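Local coordinates for Thiol:disulfide interchange protein DsbL (Escherichia coli, PDB 3C7M), which oxidises substrate dithiols in the periplasm, working with its partner DsbI to form an essential disulfide bond in the arylsulfate sulfotransferase AssT, at residues A[109-114]-A[118-123]; A[55-60]-A[70-75]; A[34-39]-A[95-100]; A[75-80]-A[141-146]; A[162-167]-A[174-179]. All coordinates share one frame; numbering follows the deposited sequence. Where two conformers were deposited one is given.

Interaction 1: residues A[109-114]-A[118-123]; sequences ERWSDG and AAFIKT. With CD (cadmium ion), chain D; CD (cadmium ion), chain C.
The indole of Trp111 lies against helix 117-128 and is gripped there by an aromatic pair and one polar bond. Phe120 turns its ring edge to one indole face in a T-shaped stack, its CD1 coming within 3.5 Å of Trp111 CE3, with the ring planes at 76°. The backbone of Phe120 joins in: its CA sits over the five-membered ring as a CH-pi contact, 3.7 Å from the centroid. The opposite indole face is covered by CG of Glu109, whose chain bends at chi2 (64°) to fold back over it. At the ring edge, Trp111 NE1 donates a nearly straight hydrogen bond, close to the indole plane, to Thr123 OG1 at 2.9 Å, which fixes how the ring can rotate.

Two cadmium ions decorate the loop. Glu109 holds one with both carboxylate oxygens, while OE2 also accepts a 2.8 Å bond from Trp111 N. Asp113 OD1 binds the other at about 2.2 Å, sharing it with Glu63 and a water.

Phe120 also stacks on Tyr64 and Tyr100, so the tryptophan belongs to an aromatic cluster that packs the loop between helices 92-106 and 117-128 onto the helical domain typical of DsbA-like proteins.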
# COMPACT_ATOMS: atom_id res chain seq x y z
N GLU A 109 19.11 4.62 -4.46
CA GLU A 109 19.64 4.31 -3.12
C GLU A 109 19.34 2.85 -2.78
O GLU A 109 18.23 2.36 -3.04
CB GLU A 109 19.02 5.25 -2.08
CG GLU A 109 19.42 4.98 -0.64
CD GLU A 109 20.91 5.18 -0.38
OE1 GLU A 109 21.34 6.33 -0.18
OE2 GLU A 109 21.65 4.18 -0.33
N ARG A 110 20.33 2.17 -2.22
CA ARG A 110 20.15 0.77 -1.83
C ARG A 110 20.56 0.50 -0.40
O ARG A 110 20.47 -0.63 0.07
CB ARG A 110 20.91 -0.17 -2.78
CG ARG A 110 20.40 -0.22 -4.24
CD ARG A 110 18.96 -0.75 -4.33
NE ARG A 110 18.48 -0.78 -5.71
CZ ARG A 110 17.84 0.21 -6.32
NH1 ARG A 110 17.57 1.34 -5.68
NH2 ARG A 110 17.44 0.06 -7.58
N TRP A 111 21.01 1.53 0.31
CA TRP A 111 21.36 1.45 1.73
C TRP A 111 22.21 0.22 2.03
O TRP A 111 21.90 -0.55 2.94
CB TRP A 111 20.09 1.40 2.60
CG TRP A 111 19.08 2.50 2.38
CD1 TRP A 111 19.01 3.70 3.05
CD2 TRP A 111 17.97 2.47 1.47
NE1 TRP A 111 17.93 4.42 2.59
CE2 TRP A 111 17.28 3.70 1.62
CE3 TRP A 111 17.50 1.54 0.54
CZ2 TRP A 111 16.14 4.01 0.88
CZ3 TRP A 111 16.36 1.85 -0.20
CH2 TRP A 111 15.70 3.08 -0.03
N SER A 112 23.28 0.01 1.26
CA SER A 112 24.21 -1.10 1.51
C SER A 112 23.57 -2.49 1.39
O SER A 112 24.00 -3.46 2.03
CB SER A 112 24.89 -0.94 2.88
OG SER A 112 25.64 0.26 2.93
N ASP A 113 22.53 -2.58 0.57
CA ASP A 113 22.01 -3.86 0.08
C ASP A 113 21.61 -4.85 1.17
O ASP A 113 21.99 -6.02 1.15
CB ASP A 113 23.01 -4.49 -0.88
CG ASP A 113 23.33 -3.57 -2.02
OD1 ASP A 113 22.49 -3.42 -2.93
OD2 ASP A 113 24.42 -2.96 -1.98
N GLY A 114 20.82 -4.35 2.12
CA GLY A 114 20.30 -5.18 3.18
C GLY A 114 21.08 -5.07 4.48
O GLY A 114 20.54 -5.38 5.55
N ALA A 118 19.14 0.28 9.66
CA ALA A 118 19.00 1.56 10.37
C ALA A 118 18.93 2.74 9.40
O ALA A 118 18.12 3.65 9.58
CB ALA A 118 20.13 1.77 11.38
N ALA A 119 19.77 2.72 8.37
CA ALA A 119 19.75 3.77 7.35
C ALA A 119 18.45 3.72 6.56
O ALA A 119 17.87 4.76 6.25
CB ALA A 119 20.93 3.64 6.43
N PHE A 120 17.99 2.52 6.22
CA PHE A 120 16.73 2.41 5.50
C PHE A 120 15.58 2.98 6.33
O PHE A 120 14.79 3.80 5.85
CB PHE A 120 16.41 0.97 5.10
CG PHE A 120 15.10 0.83 4.38
CD1 PHE A 120 15.05 0.99 2.99
CD2 PHE A 120 13.92 0.57 5.07
CE1 PHE A 120 13.85 0.89 2.30
CE2 PHE A 120 12.70 0.47 4.38
CZ PHE A 120 12.67 0.62 2.99
N ILE A 121 15.50 2.56 7.58
CA ILE A 121 14.44 3.04 8.47
C ILE A 121 14.50 4.57 8.61
O ILE A 121 13.47 5.25 8.56
CB ILE A 121 14.50 2.31 9.82
CG1 ILE A 121 14.01 0.86 9.65
CG2 ILE A 121 13.65 3.03 10.87
CD1 ILE A 121 14.43 -0.07 10.79
N LYS A 122 15.72 5.11 8.75
CA LYS A 122 15.92 6.55 8.93
C LYS A 122 15.32 7.34 7.77
O LYS A 122 14.69 8.38 7.97
CB LYS A 122 17.41 6.88 9.07
CG LYS A 122 17.69 8.35 9.36
CD LYS A 122 19.15 8.58 9.74
CE LYS A 122 19.37 10.01 10.25
NZ LYS A 122 19.26 11.01 9.15
N THR A 123 15.51 6.84 6.55
CA THR A 123 15.02 7.54 5.37
C THR A 123 13.51 7.79 5.49
O THR A 123 13.04 8.91 5.31
CB THR A 123 15.33 6.76 4.08
OG1 THR A 123 16.74 6.80 3.86
CG2 THR A 123 14.62 7.40 2.89
CD CD D . 23.55 5.11 0.53
CD CD C . 21.15 -5.01 -3.79
O HOH W 1 22.43 -4.27 -5.84

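Interaction 2: residues A[55-60]-A[70-75]; sequences PFHLET and EVFAVL
Strand 52-57 ends beside helix 65-81, and the two backbones come nearest at His57 and Phe72, whose CA atoms lie 7.7 Å apart. Both residues direct their CB atoms at the other segment, and the whole contact is the meeting of their two rings. Phe72 presents the CD2-CE2 edge to the face of the imidazole: CE2 lies 3.5 Å from His57 CD2, and Phe72 CD2 is 3.8 Å from His57 CG. The ring centroids are 5.1 Å apart and the planes stand at 72°, a T-shaped stack with the phenyl edge displaced toward the imidazole rim. His57 reaches it with CG anti to the backbone N (chi1 -165°).

Strand 52-57 is an outermost strand of the thioredoxin-type sheet, while helix 65-81 belongs to the helices added to it in DsbA-like proteins, so this buried pair lies where the two parts of the fold meet. The imidazole is also held by its nitrogens, since ND1 is hydrogen-bonded to Ser69 OG and NE2 to the backbone N of Tyr27. With a partner at each nitrogen, the flip of the ring is fixed while its face meets Phe72. Phe25 packs against both rings, meeting that of His57 edge-to-face, and Phe93 makes a further edge-to-face contact with Phe72.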
# COMPACT_ATOMS: atom_id res chain seq x y z
N PRO A 55 -3.89 0.28 2.17
CA PRO A 55 -2.62 -0.22 1.66
C PRO A 55 -2.23 -1.53 2.34
O PRO A 55 -2.40 -1.66 3.55
CB PRO A 55 -1.62 0.87 2.06
CG PRO A 55 -2.46 2.11 2.26
CD PRO A 55 -3.73 1.59 2.84
N PHE A 56 -1.72 -2.48 1.56
CA PHE A 56 -1.12 -3.72 2.06
C PHE A 56 0.29 -3.76 1.50
O PHE A 56 0.45 -3.79 0.29
CB PHE A 56 -1.88 -4.94 1.50
CG PHE A 56 -2.94 -5.51 2.42
CD1 PHE A 56 -3.86 -4.69 3.08
CD2 PHE A 56 -3.07 -6.89 2.53
CE1 PHE A 56 -4.86 -5.25 3.91
CE2 PHE A 56 -4.05 -7.46 3.34
CZ PHE A 56 -4.95 -6.63 4.03
N HIS A 57 1.31 -3.75 2.35
CA HIS A 57 2.67 -3.83 1.84
C HIS A 57 3.13 -5.27 1.68
O HIS A 57 2.78 -6.13 2.50
CB HIS A 57 3.66 -3.03 2.70
CG HIS A 57 4.97 -2.79 2.01
ND1 HIS A 57 6.13 -3.46 2.36
CD2 HIS A 57 5.30 -2.00 0.96
CE1 HIS A 57 7.11 -3.08 1.56
NE2 HIS A 57 6.63 -2.19 0.71
N LEU A 58 3.87 -5.53 0.60
CA LEU A 58 4.41 -6.85 0.30
C LEU A 58 5.83 -6.94 0.85
O LEU A 58 6.75 -6.35 0.28
CB LEU A 58 4.39 -7.09 -1.20
CG LEU A 58 5.00 -8.39 -1.72
CD1 LEU A 58 4.17 -9.60 -1.32
CD2 LEU A 58 5.13 -8.30 -3.23
N GLU A 59 6.00 -7.67 1.95
CA GLU A 59 7.28 -7.68 2.67
C GLU A 59 8.40 -8.50 2.00
O GLU A 59 9.56 -8.40 2.40
CB GLU A 59 7.10 -8.11 4.13
CG GLU A 59 6.75 -9.57 4.30
CD GLU A 59 7.00 -10.06 5.72
OE1 GLU A 59 8.15 -10.00 6.18
OE2 GLU A 59 6.04 -10.51 6.36
N THR A 60 8.04 -9.30 1.01
CA THR A 60 9.00 -10.24 0.41
C THR A 60 9.81 -9.66 -0.75
O THR A 60 10.75 -10.30 -1.23
CB THR A 60 8.29 -11.53 -0.04
OG1 THR A 60 7.18 -11.17 -0.86
CG2 THR A 60 7.79 -12.31 1.15
N GLU A 70 7.21 -2.54 8.38
CA GLU A 70 7.17 -2.03 9.76
C GLU A 70 6.92 -0.53 9.80
O GLU A 70 6.05 -0.06 10.53
CB GLU A 70 8.47 -2.35 10.49
CG GLU A 70 8.71 -3.84 10.69
CD GLU A 70 10.04 -4.13 11.37
OE1 GLU A 70 11.00 -3.36 11.18
OE2 GLU A 70 10.11 -5.15 12.10
N VAL A 71 7.67 0.21 8.99
CA VAL A 71 7.52 1.67 8.97
C VAL A 71 6.10 2.03 8.53
O VAL A 71 5.43 2.83 9.18
CB VAL A 71 8.59 2.33 8.08
CG1 VAL A 71 8.28 3.80 7.85
CG2 VAL A 71 9.99 2.17 8.70
N PHE A 72 5.63 1.42 7.45
CA PHE A 72 4.30 1.73 6.94
C PHE A 72 3.19 1.34 7.90
O PHE A 72 2.23 2.09 8.06
CB PHE A 72 4.05 1.09 5.57
CG PHE A 72 4.96 1.57 4.47
CD1 PHE A 72 5.44 2.89 4.43
CD2 PHE A 72 5.31 0.71 3.43
CE1 PHE A 72 6.28 3.31 3.40
CE2 PHE A 72 6.14 1.13 2.39
CZ PHE A 72 6.62 2.43 2.37
N ALA A 73 3.32 0.18 8.55
CA ALA A 73 2.31 -0.27 9.52
C ALA A 73 2.23 0.71 10.69
O ALA A 73 1.14 1.06 11.15
CB ALA A 73 2.61 -1.68 10.02
N VAL A 74 3.39 1.15 11.17
CA VAL A 74 3.41 2.13 12.26
C VAL A 74 2.73 3.42 11.82
O VAL A 74 1.85 3.94 12.52
CB VAL A 74 4.84 2.38 12.77
CG1 VAL A 74 4.91 3.68 13.58
CG2 VAL A 74 5.32 1.19 13.60
N LEU A 75 3.10 3.93 10.65
CA LEU A 75 2.62 5.25 10.25
C LEU A 75 1.16 5.26 9.84
O LEU A 75 0.46 6.22 10.12
CB LEU A 75 3.52 5.85 9.16
CG LEU A 75 4.98 6.05 9.59
CD1 LEU A 75 5.83 6.50 8.42
CD2 LEU A 75 5.12 7.02 10.78

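Interaction 3: residues A[34-39]-A[95-100]; sequences KYDKAV and KAKFAY
Helices 30-38 and 92-106 lie well apart, the short axes of 34-38 and 95-100 approaching to 11.7 Å with their N-to-C directions 130° apart. Asp36 and Phe98 have the nearest CA atoms, at 8.9 Å, and long side chains must span the rest.

Phe98 extends its ring from the second helix end-on, so that CZ meets the first: it lies 3.7 Å from the carbonyl oxygen of Asp36, near the plane of the ring, and 4.2 Å from Asp36 CB. The aliphatic part of Lys37 borders the same ring edge, with CG 4.3 Å from Phe98 CE1.

Lys97 runs out extended from its backbone and then bends at chi3 (52°), which lays its end obliquely beside the Asp36 carboxylate. Its CD and NZ are both 3.7 Å from Asp36 OD2, making the salt bridge a long one. A water supplements it, donating to Asp36 O at 3.0 Å and accepting a weak bond from Lys97 NZ.

The carboxylate has closer company: OD1 is hydrogen-bonded to Thr40 OG1, and OD2 to Tyr101 OH, with Lys23 NZ as a second cationic partner. Buried near the CxxC pair of Cys29 and Cys32, Asp36 thus sits among two lysines and two hydroxyls, surroundings that would be expected to favour its ionised form and to spread its charge over several partners.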
# COMPACT_ATOMS: atom_id res chain seq x y z
N LYS A 34 4.66 4.53 -10.16
CA LYS A 34 3.97 5.15 -11.30
C LYS A 34 2.48 5.33 -11.06
O LYS A 34 1.94 6.43 -11.23
CB LYS A 34 4.21 4.33 -12.57
CG LYS A 34 5.62 4.48 -13.13
N TYR A 35 1.81 4.26 -10.64
CA TYR A 35 0.37 4.33 -10.35
C TYR A 35 0.04 5.19 -9.12
O TYR A 35 -1.01 5.84 -9.08
CB TYR A 35 -0.27 2.93 -10.29
CG TYR A 35 -0.42 2.26 -11.66
CD1 TYR A 35 0.64 1.58 -12.25
CD2 TYR A 35 -1.63 2.32 -12.37
CE1 TYR A 35 0.51 0.97 -13.50
CE2 TYR A 35 -1.77 1.71 -13.63
CZ TYR A 35 -0.69 1.04 -14.19
OH TYR A 35 -0.78 0.43 -15.43
N ASP A 36 0.93 5.22 -8.13
CA ASP A 36 0.75 6.09 -6.96
C ASP A 36 0.95 7.57 -7.29
O ASP A 36 0.43 8.45 -6.58
CB ASP A 36 1.69 5.69 -5.81
CG ASP A 36 1.19 4.49 -5.03
OD1 ASP A 36 0.06 4.02 -5.27
OD2 ASP A 36 1.94 4.00 -4.16
N LYS A 37 1.71 7.84 -8.34
CA LYS A 37 1.87 9.21 -8.81
C LYS A 37 0.66 9.65 -9.62
O LYS A 37 0.27 10.82 -9.57
CB LYS A 37 3.14 9.37 -9.65
CG LYS A 37 4.42 9.40 -8.82
CD LYS A 37 5.64 9.76 -9.67
CE LYS A 37 6.21 8.55 -10.40
NZ LYS A 37 7.36 8.95 -11.25
N ALA A 38 0.06 8.71 -10.34
CA ALA A 38 -0.93 9.04 -11.37
C ALA A 38 -2.40 8.72 -11.10
O ALA A 38 -3.28 9.45 -11.58
CB ALA A 38 -0.51 8.42 -12.70
N VAL A 39 -2.67 7.64 -10.38
CA VAL A 39 -4.07 7.18 -10.22
C VAL A 39 -4.54 6.90 -8.79
O VAL A 39 -5.70 7.16 -8.48
CB VAL A 39 -4.43 5.96 -11.15
CG1 VAL A 39 -3.88 6.17 -12.56
CG2 VAL A 39 -3.93 4.63 -10.59
N LYS A 95 4.23 10.59 3.48
CA LYS A 95 5.57 11.17 3.43
C LYS A 95 6.64 10.09 3.35
O LYS A 95 7.56 10.18 2.53
CB LYS A 95 5.80 12.07 4.64
CG LYS A 95 4.97 13.34 4.62
CD LYS A 95 5.19 14.18 5.86
CE LYS A 95 4.32 15.44 5.84
NZ LYS A 95 4.50 16.22 7.10
N ALA A 96 6.51 9.06 4.20
CA ALA A 96 7.48 7.97 4.16
C ALA A 96 7.43 7.21 2.84
O ALA A 96 8.47 6.88 2.27
CB ALA A 96 7.26 7.02 5.33
N LYS A 97 6.21 6.93 2.36
CA LYS A 97 6.04 6.16 1.13
C LYS A 97 6.72 6.85 -0.05
O LYS A 97 7.48 6.23 -0.79
CB LYS A 97 4.56 5.93 0.84
CG LYS A 97 4.30 5.15 -0.45
CD LYS A 97 2.80 4.92 -0.72
CE LYS A 97 2.00 6.21 -0.66
NZ LYS A 97 0.66 6.08 -1.35
N PHE A 98 6.49 8.15 -0.20
CA PHE A 98 7.12 8.84 -1.31
C PHE A 98 8.61 9.05 -1.14
O PHE A 98 9.34 9.09 -2.14
CB PHE A 98 6.36 10.11 -1.68
CG PHE A 98 5.12 9.83 -2.48
CD1 PHE A 98 5.22 9.46 -3.82
CD2 PHE A 98 3.88 9.88 -1.88
CE1 PHE A 98 4.08 9.17 -4.55
CE2 PHE A 98 2.73 9.60 -2.61
CZ PHE A 98 2.84 9.25 -3.95
N ALA A 99 9.06 9.14 0.11
CA ALA A 99 10.50 9.22 0.38
C ALA A 99 11.19 7.94 -0.08
O ALA A 99 12.27 8.00 -0.68
CB ALA A 99 10.76 9.48 1.85
N TYR A 100 10.58 6.79 0.21
CA TYR A 100 11.16 5.52 -0.24
C TYR A 100 11.12 5.36 -1.74
O TYR A 100 12.08 4.90 -2.34
CB TYR A 100 10.48 4.32 0.44
CG TYR A 100 10.90 4.15 1.88
CD1 TYR A 100 12.25 4.08 2.23
CD2 TYR A 100 9.95 4.04 2.89
CE1 TYR A 100 12.64 3.92 3.57
CE2 TYR A 100 10.32 3.89 4.21
CZ TYR A 100 11.67 3.82 4.55
OH TYR A 100 12.03 3.67 5.87
O HOH W 2 -0.69 7.94 -3.87

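Interaction 4: residues A[75-80]-A[141-146]; sequences LINKDK and EPAVQE
Asn77 carries CG beside its backbone N (chi1 -82°), and its amide is turned by a chi2 of -78°, which brings both amide ends against the first turn of helix 142-150. There Val144 puts CG1 anti to its backbone N (chi1 171°), so that CG2, beside the N, is the branch that meets Asn77. The amide divides between two neighbours: OD1 abuts the methyl of Ala143, 3.8 Å from its CB, while ND2 lies 3.8 Å from Val144 CA and 4.0 Å from Val144 CG2. The CB of Asn77 packs on that same methyl branch at 4.1 Å. All of these are van der Waals contacts. The CA atoms of Asn77 and Val144 are 6.6 Å apart, near enough for such short side chains to meet.

The contact joins helix 65-81 of the inserted helices to helix 142-150, which, as in DsbA, probably leads the chain back toward the thioredoxin part. Polar bonding of the amide runs past the two segments: ND2 donates to Ala73 O, one turn back on its own helix, and is also hydrogen-bonded to Thr147 OG1, which in turn is paired with Ala143 O. The amide nitrogen therefore ties its own helix backbone to a hydroxyl of the partner helix. Beside it, Val144 also packs on Ala73 and Val74.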
# COMPACT_ATOMS: atom_id res chain seq x y z
N LEU A 75 3.10 3.93 10.65
CA LEU A 75 2.62 5.25 10.25
C LEU A 75 1.16 5.26 9.84
O LEU A 75 0.46 6.22 10.12
CB LEU A 75 3.52 5.85 9.16
CG LEU A 75 4.98 6.05 9.59
CD1 LEU A 75 5.83 6.50 8.42
CD2 LEU A 75 5.12 7.02 10.78
N ILE A 76 0.70 4.18 9.20
CA ILE A 76 -0.73 4.06 8.86
C ILE A 76 -1.58 4.04 10.13
O ILE A 76 -2.59 4.73 10.20
CB ILE A 76 -1.03 2.81 7.98
CG1 ILE A 76 -0.55 3.08 6.56
CG2 ILE A 76 -2.53 2.51 7.95
CD1 ILE A 76 -0.48 1.84 5.69
N ASN A 77 -1.16 3.26 11.11
CA ASN A 77 -1.89 3.22 12.38
C ASN A 77 -1.91 4.56 13.10
O ASN A 77 -2.94 4.96 13.65
CB ASN A 77 -1.37 2.08 13.26
CG ASN A 77 -2.00 0.75 12.88
OD1 ASN A 77 -3.16 0.47 13.24
ND2 ASN A 77 -1.27 -0.08 12.14
N LYS A 78 -0.79 5.28 13.07
CA LYS A 78 -0.74 6.62 13.64
C LYS A 78 -1.68 7.58 12.91
O LYS A 78 -2.49 8.26 13.55
CB LYS A 78 0.69 7.15 13.65
CG LYS A 78 0.88 8.34 14.56
CD LYS A 78 2.35 8.66 14.71
CE LYS A 78 2.59 9.81 15.67
NZ LYS A 78 2.21 11.11 15.08
N ASP A 79 -1.61 7.61 11.57
CA ASP A 79 -2.49 8.48 10.77
C ASP A 79 -3.97 8.17 11.04
O ASP A 79 -4.77 9.08 11.29
CB ASP A 79 -2.20 8.35 9.27
CG ASP A 79 -0.87 8.98 8.85
OD1 ASP A 79 -0.36 9.89 9.54
OD2 ASP A 79 -0.34 8.55 7.80
N LYS A 80 -4.31 6.89 11.01
CA LYS A 80 -5.68 6.44 11.27
C LYS A 80 -6.18 6.86 12.66
O LYS A 80 -7.31 7.34 12.79
CB LYS A 80 -5.79 4.92 11.09
CG LYS A 80 -5.94 4.49 9.65
N GLU A 141 3.18 -2.24 19.53
CA GLU A 141 1.74 -2.17 19.81
C GLU A 141 0.94 -3.24 19.06
O GLU A 141 1.22 -3.52 17.89
CB GLU A 141 1.19 -0.78 19.51
CG GLU A 141 1.81 0.34 20.36
CD GLU A 141 1.37 0.29 21.81
OE1 GLU A 141 0.16 0.43 22.07
OE2 GLU A 141 2.24 0.12 22.69
N PRO A 142 -0.06 -3.85 19.74
CA PRO A 142 -0.89 -4.88 19.14
C PRO A 142 -1.51 -4.50 17.79
O PRO A 142 -1.51 -5.33 16.89
CB PRO A 142 -1.99 -5.10 20.19
CG PRO A 142 -1.33 -4.77 21.46
CD PRO A 142 -0.43 -3.60 21.15
N ALA A 143 -2.01 -3.27 17.65
CA ALA A 143 -2.64 -2.86 16.38
C ALA A 143 -1.66 -2.89 15.21
O ALA A 143 -2.02 -3.29 14.10
CB ALA A 143 -3.28 -1.48 16.52
N VAL A 144 -0.43 -2.47 15.47
CA VAL A 144 0.62 -2.49 14.45
C VAL A 144 0.98 -3.93 14.07
O VAL A 144 1.08 -4.28 12.89
CB VAL A 144 1.85 -1.69 14.91
CG1 VAL A 144 3.02 -1.90 13.95
CG2 VAL A 144 1.49 -0.20 15.02
N GLN A 145 1.16 -4.77 15.09
CA GLN A 145 1.42 -6.18 14.84
C GLN A 145 0.28 -6.88 14.08
O GLN A 145 0.54 -7.74 13.24
CB GLN A 145 1.79 -6.90 16.15
CG GLN A 145 3.15 -6.45 16.72
CD GLN A 145 4.32 -6.69 15.76
OE1 GLN A 145 4.45 -7.78 15.19
NE2 GLN A 145 5.17 -5.68 15.59
N GLU A 146 -0.96 -6.51 14.40
CA GLU A 146 -2.14 -7.03 13.69
C GLU A 146 -2.09 -6.66 12.21
O GLU A 146 -2.37 -7.49 11.34
CB GLU A 146 -3.43 -6.48 14.31
CG GLU A 146 -3.80 -7.01 15.69
CD GLU A 146 -4.82 -6.14 16.41
OE1 GLU A 146 -5.81 -5.70 15.76
OE2 GLU A 146 -4.65 -5.87 17.62

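Interaction 5: residues A[162-167]-A[174-179]; sequences GVPAYV and IYTKSI
Ile174 opens the contact by pairing its backbone with Tyr166: its N donates to Tyr166 O at 2.8 Å, continuing the antiparallel pairing of strands 172-174 and 165-168. Its side chain, with CG1 beside the backbone N (chi1 -63°), brings CD1 to 4.2 Å from Tyr166 CB.

The second half of this pair, Tyr166 N to Ile174 O, is bridged by a water that accepts from Tyr166 N at 2.8 Å and donates to Ile174 O and to Thr176 OG1, standing in for a direct strand-to-strand bond. Tyr175 turns its side chain off the strand, but its carbonyl receives both N and OG of Ser178, holding the short 3-10 turn 176-178 together.

Thr176 reaches back across. Its hydroxyl donates to Pro164 O at 2.8 Å, coming from above the carbonyl plane, and thus handles two partners, the proline carbonyl and the water. The CG2 methyl, anti to the backbone N, packs on Pro164 CG at 4.0 Å. Gln161 adds a second grip, hydrogen-bonding to Pro164 O and to Thr176 N.

At the end of the segment Ile179 places CD1 4.3 Å from Tyr166 CD1, approaching the ring obliquely. The tyrosine hydroxyl lies farther off, hydrogen-bonded to Thr40 OG1.

Pro164 follows a cis peptide bond and touches Cys32 of the redox-active CxxC pair. This is the cis-proline loop characteristic of thioredoxin-fold oxidoreductases, and here the carbonyl of the cis-proline is hydrogen-bonded by Thr176 OG1 and Gln161.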
# COMPACT_ATOMS: atom_id res chain seq x y z
N GLY A 162 1.12 -9.65 -10.24
CA GLY A 162 2.17 -8.79 -9.71
C GLY A 162 1.64 -7.70 -8.81
O GLY A 162 0.52 -7.77 -8.31
N VAL A 163 2.47 -6.69 -8.59
CA VAL A 163 2.05 -5.48 -7.89
C VAL A 163 2.20 -4.28 -8.84
O VAL A 163 3.05 -4.30 -9.73
CB VAL A 163 2.82 -5.26 -6.56
CG1 VAL A 163 2.36 -6.26 -5.50
CG2 VAL A 163 4.33 -5.33 -6.76
N PRO A 164 1.37 -3.24 -8.66
CA PRO A 164 0.32 -3.11 -7.66
C PRO A 164 -0.85 -4.04 -7.91
O PRO A 164 -1.11 -4.43 -9.05
CB PRO A 164 -0.14 -1.66 -7.81
CG PRO A 164 0.20 -1.31 -9.23
CD PRO A 164 1.46 -2.05 -9.53
N ALA A 165 -1.54 -4.39 -6.83
CA ALA A 165 -2.74 -5.23 -6.91
C ALA A 165 -3.86 -4.51 -6.17
O ALA A 165 -3.88 -4.46 -4.93
CB ALA A 165 -2.46 -6.61 -6.34
N TYR A 166 -4.79 -3.95 -6.94
CA TYR A 166 -5.96 -3.28 -6.36
C TYR A 166 -7.10 -4.27 -6.24
O TYR A 166 -7.54 -4.85 -7.24
CB TYR A 166 -6.40 -2.10 -7.23
CG TYR A 166 -5.38 -0.99 -7.36
CD1 TYR A 166 -4.44 -1.01 -8.38
CD2 TYR A 166 -5.38 0.10 -6.48
CE1 TYR A 166 -3.51 0.02 -8.53
CE2 TYR A 166 -4.46 1.14 -6.63
CZ TYR A 166 -3.53 1.09 -7.66
OH TYR A 166 -2.59 2.09 -7.83
N VAL A 167 -7.56 -4.45 -5.01
CA VAL A 167 -8.57 -5.45 -4.68
C VAL A 167 -9.80 -4.78 -4.04
O VAL A 167 -9.67 -3.99 -3.11
CB VAL A 167 -8.00 -6.51 -3.70
CG1 VAL A 167 -9.07 -7.55 -3.34
CG2 VAL A 167 -6.77 -7.21 -4.31
N ILE A 174 -8.42 -6.19 -9.59
CA ILE A 174 -8.33 -5.50 -10.87
C ILE A 174 -7.05 -5.90 -11.61
O ILE A 174 -6.01 -6.10 -10.98
CB ILE A 174 -8.40 -3.97 -10.67
CG1 ILE A 174 -9.76 -3.61 -10.06
CG2 ILE A 174 -8.13 -3.22 -11.99
CD1 ILE A 174 -9.88 -2.17 -9.57
N TYR A 175 -7.14 -6.07 -12.93
CA TYR A 175 -5.93 -6.25 -13.72
C TYR A 175 -5.30 -4.89 -13.99
O TYR A 175 -5.86 -4.07 -14.74
CB TYR A 175 -6.21 -7.00 -15.04
CG TYR A 175 -6.35 -8.50 -14.87
CD1 TYR A 175 -5.25 -9.28 -14.51
CD2 TYR A 175 -7.58 -9.13 -15.06
CE1 TYR A 175 -5.37 -10.66 -14.35
CE2 TYR A 175 -7.71 -10.51 -14.90
CZ TYR A 175 -6.60 -11.26 -14.54
OH TYR A 175 -6.74 -12.63 -14.38
N THR A 176 -4.15 -4.64 -13.37
CA THR A 176 -3.46 -3.36 -13.50
C THR A 176 -3.26 -2.91 -14.95
O THR A 176 -3.44 -1.73 -15.27
CB THR A 176 -2.14 -3.36 -12.70
OG1 THR A 176 -2.44 -3.56 -11.32
CG2 THR A 176 -1.36 -2.06 -12.88
N LYS A 177 -2.93 -3.85 -15.83
CA LYS A 177 -2.67 -3.53 -17.24
C LYS A 177 -3.90 -3.03 -18.00
O LYS A 177 -3.77 -2.45 -19.08
CB LYS A 177 -2.06 -4.75 -17.96
CG LYS A 177 -2.96 -5.97 -18.05
CD LYS A 177 -2.31 -7.06 -18.91
CE LYS A 177 -3.11 -8.35 -18.83
NZ LYS A 177 -2.35 -9.50 -19.39
N SER A 178 -5.09 -3.26 -17.45
CA SER A 178 -6.34 -2.84 -18.08
C SER A 178 -6.73 -1.41 -17.72
O SER A 178 -7.64 -0.85 -18.35
CB SER A 178 -7.49 -3.79 -17.71
OG SER A 178 -7.93 -3.58 -16.38
N ILE A 179 -6.06 -0.84 -16.73
CA ILE A 179 -6.40 0.49 -16.22
C ILE A 179 -5.99 1.58 -17.21
O ILE A 179 -4.81 1.77 -17.48
CB ILE A 179 -5.76 0.77 -14.84
CG1 ILE A 179 -6.24 -0.26 -13.81
CG2 ILE A 179 -6.05 2.21 -14.38
CD1 ILE A 179 -5.46 -0.26 -12.50
O HOH W 3 -4.58 -4.17 -9.74

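In the fold
Interaction 5 lies within the thioredoxin part, and interaction 3 links its helix 30-38 to inserted helix 92-106; their centres are 16 Å apart, and they touch where Tyr35 and Val39 pack on Tyr166. Interaction 2 joins the sheet that interaction 5 also reaches to helix 65-81, which interaction 4 shares, the two centres 10 Å apart. Helix 92-106 packs on that helix and, through Tyr100, on helix 117-128 of interaction 1. Interactions 1 and 5 are farthest apart, with centres 28 Å from each other. Along the chain, interaction 3 spans interaction 2 and alternates with interaction 4, whose loop encloses interaction 1; interaction 5 comes last. Interactions 2 and 3 thus join the inserted helices to the thioredoxin part, close to the redox-active cysteines.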